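PDB 4Y9V: particle-associated lyase from Acinetobacter bacteriophage AP22, which probably degrades the capsular polysaccharide of Acinetobacter baumannii as a trimeric phage tailspike with lyase activity, and binds a capsular saccharide. Local coordinates for residues T343-C348 with N360-C365; A353-G358 with G384-T389. One frame throughout, in Å; residues are numbered along the deposited sequence. Where two conformers were deposited one is given.

Contact 1: residues T343-C348 with N360-C365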
loop_
_atom_site.group_PDB
_atom_site.type_symbol
_atom_site.label_atom_id
_atom_site.label_comp_id
_atom_site.label_asym_id
_atom_site.label_seq_id
_atom_site.Cartn_x
_atom_site.Cartn_y
_atom_site.Cartn_z
ATOM N N THR A 343 2.097 14.166 1.436
ATOM C CA THR A 343 3.237 13.463 0.836
ATOM C C THR A 343 3.514 12.182 1.607
ATOM O O THR A 343 3.399 12.137 2.841
ATOM C CB THR A 343 4.434 14.418 0.773
ATOM O OG1 THR A 343 4.110 15.451 -0.165
ATOM C CG2 THR A 343 5.697 13.768 0.257
ATOM N N VAL A 344 3.876 11.128 0.872
ATOM C CA VAL A 344 4.115 9.808 1.464
ATOM C C VAL A 344 5.374 9.180 0.842
ATOM O O VAL A 344 5.590 9.253 -0.364
ATOM C CB VAL A 344 2.912 8.877 1.276
ATOM C CG1 VAL A 344 2.474 8.769 -0.172
ATOM C CG2 VAL A 344 3.154 7.470 1.913
ATOM N N TYR A 345 6.134 8.534 1.715
ATOM C CA TYR A 345 7.125 7.514 1.363
ATOM C C TYR A 345 6.541 6.156 1.755
ATOM O O TYR A 345 6.183 5.957 2.926
ATOM C CB TYR A 345 8.454 7.712 2.060
ATOM C CG TYR A 345 9.262 8.920 1.661
ATOM C CD1 TYR A 345 10.201 8.858 0.643
ATOM C CD2 TYR A 345 9.105 10.141 2.310
ATOM C CE1 TYR A 345 10.951 9.969 0.285
ATOM C CE2 TYR A 345 9.853 11.252 1.976
ATOM C CZ TYR A 345 10.789 11.169 0.951
ATOM O OH TYR A 345 11.599 12.222 0.584
ATOM N N ASP A 346 6.437 5.247 0.792
ATOM C CA ASP A 346 5.823 3.923 0.988
ATOM C C ASP A 346 6.778 2.863 0.515
ATOM O O ASP A 346 7.336 2.941 -0.583
ATOM C CB ASP A 346 4.519 3.850 0.196
ATOM C CG ASP A 346 3.710 2.589 0.456
ATOM O OD1 ASP A 346 3.642 2.116 1.583
ATOM O OD2 ASP A 346 3.020 2.128 -0.472
ATOM N N HIS A 347 7.023 1.827 1.346
ATOM C CA HIS A 347 7.915 0.727 0.924
ATOM C C HIS A 347 9.291 1.260 0.563
ATOM O O HIS A 347 9.940 0.775 -0.373
ATOM C CB HIS A 347 7.273 -0.135 -0.183
ATOM C CG HIS A 347 6.244 -1.107 0.369
ATOM N ND1 HIS A 347 4.897 -1.065 0.356
ATOM C CD2 HIS A 347 6.566 -2.233 1.055
ATOM C CE1 HIS A 347 4.419 -2.181 0.986
ATOM N NE2 HIS A 347 5.426 -2.863 1.419
ATOM N N CYS A 348 9.781 2.229 1.330
ATOM C CA CYS A 348 11.115 2.801 1.169
ATOM C C CYS A 348 11.995 2.416 2.349
ATOM O O CYS A 348 11.509 2.007 3.406
ATOM C CB CYS A 348 11.048 4.322 1.063
ATOM S SG CYS A 348 10.185 4.950 -0.400
ATOM N N ASN A 360 1.119 13.980 6.238
ATOM C CA ASN A 360 2.181 13.229 5.590
ATOM C C ASN A 360 2.240 11.823 6.173
ATOM O O ASN A 360 1.716 11.571 7.259
ATOM C CB ASN A 360 3.529 13.928 5.761
ATOM C CG ASN A 360 3.600 15.253 5.022
ATOM O OD1 ASN A 360 3.053 15.397 3.920
ATOM N ND2 ASN A 360 4.271 16.231 5.621
ATOM N N GLU A 361 2.927 10.927 5.459
ATOM C CA GLU A 361 2.992 9.523 5.881
ATOM C C GLU A 361 4.313 8.885 5.500
ATOM O O GLU A 361 4.840 9.115 4.408
ATOM C CB GLU A 361 1.830 8.742 5.232
ATOM C CG GLU A 361 1.743 7.265 5.601
ATOM C CD GLU A 361 0.430 6.605 5.193
ATOM O OE1 GLU A 361 -0.176 7.067 4.198
ATOM O OE2 GLU A 361 0.042 5.619 5.843
ATOM N N TYR A 362 4.816 8.049 6.405
ATOM C CA TYR A 362 5.767 6.980 6.073
ATOM C C TYR A 362 5.029 5.666 6.326
ATOM O O TYR A 362 4.541 5.458 7.454
ATOM C CB TYR A 362 7.058 6.996 6.904
ATOM C CG TYR A 362 7.983 8.155 6.584
ATOM C CD1 TYR A 362 7.777 9.422 7.110
ATOM C CD2 TYR A 362 9.056 7.974 5.734
ATOM C CE1 TYR A 362 8.623 10.468 6.805
ATOM C CE2 TYR A 362 9.920 9.019 5.426
ATOM C CZ TYR A 362 9.689 10.288 5.951
ATOM O OH TYR A 362 10.562 11.272 5.606
ATOM N N SER A 363 4.925 4.817 5.317
ATOM C CA SER A 363 4.223 3.540 5.451
ATOM C C SER A 363 5.084 2.420 4.894
ATOM O O SER A 363 5.743 2.576 3.870
ATOM C CB SER A 363 2.870 3.574 4.742
ATOM O OG SER A 363 2.987 3.981 3.389
ATOM N N ASN A 364 5.047 1.274 5.578
ATOM C CA ASN A 364 5.733 0.084 5.080
ATOM C C ASN A 364 7.230 0.346 4.831
ATOM O O ASN A 364 7.807 -0.313 3.949
ATOM C CB ASN A 364 5.061 -0.459 3.813
ATOM C CG ASN A 364 3.601 -0.754 4.079
ATOM O OD1 ASN A 364 3.278 -1.537 4.952
ATOM N ND2 ASN A 364 2.744 -0.064 3.319
ATOM N N CYS A 365 7.815 1.239 5.582
ATOM C CA CYS A 365 9.214 1.607 5.392
ATOM C C CYS A 365 10.119 0.921 6.421
ATOM O O CYS A 365 9.689 0.648 7.538
ATOM C CB CYS A 365 9.428 3.122 5.550
ATOM S SG CYS A 365 8.731 4.128 4.196
HETATM O O HOH W 1 10.390 -1.236 3.271
#
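Strands 343-346 and 360-363 run parallel, their axes 4.7 Å apart at closest approach and their directions 4° apart, and bridge Val-344 to Glu-361, Tyr-345 to Tyr-362 and Asp-346 to Ser-363. Backbone bonds from Glu-361 N to Thr-343 O, Tyr-345 N to Glu-361 O, Ser-363 N to Tyr-345 O and His-347 N to Ser-363 O join them. Before the first of these, Asn-360 prolongs the pairing with its side chain: OD1 accepts Thr-343 N at 2.9 Å, in the amide plane. Inside the coil Tyr-345 and Tyr-362 lie side by side, pointing the same way, with planes 10° apart but slid so far that the rings barely overlap; CD2 of Tyr-345 meets CE2 of Tyr-362 at 3.4 Å. On the other face Asp-346 OD1 takes two bonds: Asn-364 ND2, 2.9 Å away, uses the syn lone pair, while Ser-363 OG, at 2.7 Å, comes from above the carboxylate plane. Asn-364 CB lies over one face of the His-347 ring, 3.3 Å from its centre, in a CH-pi contact. Cys-348 N reaches the SG of Cys-365 in a long bond of 3.6 Å, where both chains turn. Parallel strands stacked in this way belong to successive rungs of the right-handed beta-helix of the pectin-lyase-like fold. Strand 318-321 flanks 343-346, strand 384-389 flanks 360-363, and strand 302-305 packs on Thr-343 and Tyr-345; His-347 meets Tyr-319 of the second subunit, and Glu-361 packs against His-347 of the third.

Contact 2: residues A353-G358 with G384-T389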
loop_
_atom_site.group_PDB
_atom_site.type_symbol
_atom_site.label_atom_id
_atom_site.label_comp_id
_atom_site.label_asym_id
_atom_site.label_seq_id
_atom_site.Cartn_x
_atom_site.Cartn_y
_atom_site.Cartn_z
ATOM N N ALA A 353 14.389 10.156 9.291
ATOM C CA ALA A 353 13.251 10.636 8.499
ATOM C C ALA A 353 12.808 11.976 9.056
ATOM O O ALA A 353 12.671 12.110 10.274
ATOM C CB ALA A 353 12.095 9.643 8.567
ATOM N N THR A 354 12.526 12.931 8.179
ATOM C CA THR A 354 11.906 14.189 8.544
ATOM C C THR A 354 10.475 14.228 8.001
ATOM O O THR A 354 10.173 13.667 6.941
ATOM C CB THR A 354 12.729 15.390 8.045
ATOM O OG1 THR A 354 12.857 15.238 6.649
ATOM C CG2 THR A 354 14.078 15.497 8.735
ATOM N N PHE A 355 9.576 14.871 8.748
ATOM C CA PHE A 355 8.128 14.626 8.539
ATOM C C PHE A 355 7.324 15.787 7.985
ATOM O O PHE A 355 6.114 15.661 7.839
ATOM C CB PHE A 355 7.486 14.105 9.833
ATOM C CG PHE A 355 6.582 12.920 9.695
ATOM C CD1 PHE A 355 6.336 12.133 10.822
ATOM C CD2 PHE A 355 5.931 12.576 8.507
ATOM C CE1 PHE A 355 5.469 11.045 10.761
ATOM C CE2 PHE A 355 5.092 11.493 8.448
ATOM C CZ PHE A 355 4.841 10.724 9.567
ATOM N N GLY A 356 7.974 16.910 7.668
ATOM C CA GLY A 356 7.292 17.980 6.988
ATOM C C GLY A 356 6.222 18.672 7.814
ATOM O O GLY A 356 6.211 18.682 9.032
ATOM N N ALA A 357 5.301 19.335 7.084
ATOM C CA ALA A 357 4.325 20.210 7.698
ATOM C C ALA A 357 3.171 19.469 8.379
ATOM O O ALA A 357 2.665 19.936 9.406
ATOM C CB ALA A 357 3.728 21.134 6.643
ATOM N N GLY A 358 2.747 18.349 7.783
ATOM C CA GLY A 358 1.598 17.583 8.238
ATOM C C GLY A 358 0.823 17.010 7.063
ATOM O O GLY A 358 1.072 17.297 5.897
ATOM N N GLY A 384 -2.122 18.936 11.196
ATOM C CA GLY A 384 -2.622 17.794 10.467
ATOM C C GLY A 384 -2.053 16.494 11.004
ATOM O O GLY A 384 -1.538 16.436 12.120
ATOM N N GLU A 385 -2.183 15.438 10.185
ATOM C CA GLU A 385 -1.822 14.095 10.608
ATOM C C GLU A 385 -0.403 13.738 10.177
ATOM O O GLU A 385 0.048 14.059 9.081
ATOM C CB GLU A 385 -2.753 13.027 10.013
ATOM C CG GLU A 385 -4.157 13.098 10.533
ATOM C CD GLU A 385 -5.105 11.960 10.213
ATOM O OE1 GLU A 385 -4.934 11.310 9.188
ATOM O OE2 GLU A 385 -5.987 11.701 11.074
ATOM N N PHE A 386 0.268 13.033 11.059
ATOM C CA PHE A 386 1.596 12.471 10.814
ATOM C C PHE A 386 1.435 10.948 10.964
ATOM O O PHE A 386 1.356 10.454 12.094
ATOM C CB PHE A 386 2.603 13.044 11.764
ATOM C CG PHE A 386 2.836 14.518 11.556
ATOM C CD1 PHE A 386 2.049 15.486 12.203
ATOM C CD2 PHE A 386 3.845 14.969 10.724
ATOM C CE1 PHE A 386 2.304 16.814 12.004
ATOM C CE2 PHE A 386 4.103 16.310 10.524
ATOM C CZ PHE A 386 3.341 17.242 11.172
ATOM N N LYS A 387 1.302 10.261 9.848
ATOM C CA LYS A 387 0.915 8.851 9.837
ATOM C C LYS A 387 2.146 7.964 9.666
ATOM O O LYS A 387 2.932 8.144 8.729
ATOM C CB LYS A 387 -0.054 8.566 8.689
ATOM C CG LYS A 387 -1.381 9.274 8.779
ATOM C CD LYS A 387 -2.284 9.125 7.574
ATOM C CE LYS A 387 -2.840 7.786 7.440
ATOM N NZ LYS A 387 -3.995 7.494 6.548
ATOM N N LEU A 388 2.293 7.001 10.563
ATOM C CA LEU A 388 3.392 6.044 10.546
ATOM C C LEU A 388 2.765 4.647 10.524
ATOM O O LEU A 388 2.403 4.112 11.565
ATOM C CB LEU A 388 4.274 6.239 11.756
ATOM C CG LEU A 388 5.082 7.539 11.769
ATOM C CD1 LEU A 388 5.740 7.745 13.102
ATOM C CD2 LEU A 388 6.125 7.540 10.641
ATOM N N THR A 389 2.618 4.085 9.321
ATOM C CA THR A 389 1.751 2.949 9.117
ATOM C C THR A 389 2.588 1.721 8.777
ATOM O O THR A 389 3.182 1.638 7.692
ATOM C CB THR A 389 0.735 3.241 8.021
ATOM O OG1 THR A 389 0.160 4.512 8.286
ATOM C CG2 THR A 389 -0.336 2.163 7.969
#
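Phe-355 is the first residue of the 353-358 loop to touch strand 384-389, and its ring lies against three consecutive residues there. Its CG sits at chi1 -134°, away from a staggered position, and one ring face receives the edge of Phe-386: a T-shaped pair with planes at 72° and centroids 5.2 Å apart. CD2 of Phe-386 stands above that face, offset toward the rim and 3.6 Å from Phe-355 CG, and Phe-386 CB adds a CH-pi contact over the same ring. At its far end Phe-355 CZ comes 3.3 Å from Lys-387 O, near the ring plane, while CE1 meets Leu-388 CD2 at 3.6 Å. From Phe-355 onward the loop wraps the Phe-386 ring with backbone. The carbonyl oxygens of Phe-355 and Gly-356 lie at its edge near CE2, the latter at 3.5 Å, and Ala-357 O approaches CZ. Gly-358 closes the turn by laying CA over a face of Phe-386, 3.9 Å from the ring centre. This CA is 3.4 Å from Phe-386 CZ, a close approach of backbone to ring. Strands 376-378 and 417-422 also touch these apolar side chains, Phe-355 on Val-376 and Phe-386 on both Ile-378 and Leu-417, as expected for the interior of a beta-helix. No hydrogen bond joins the two segments; cohesion comes from ring edges, CH groups and apolar contact, and the carbonyl oxygens near the ring rims probably gain a weak electrostatic attraction from the aromatic C-H groups.

Contacts 1 and 2 have centres about 9 Å apart and interleave along the chain: loop 353-358 lies between the two segments of contact 1, and strand 384-389 is the next parallel neighbour of 360-363. Glu-361 OE2 and Thr-389 OG1, 2.7 Å apart, probably share a hydrogen bond, as do Tyr-362 OH and Thr-354 O at 2.8 Å. The ring of Phe-355 also meets Tyr-362 edge-to-face, joining the aromatic groups of both contacts. Both touch the third subunit. The bound saccharide lies farther off: its mannuronic acid derivative is about 11 Å from the Tyr-345 side chain and about 10 Å from Gly-356.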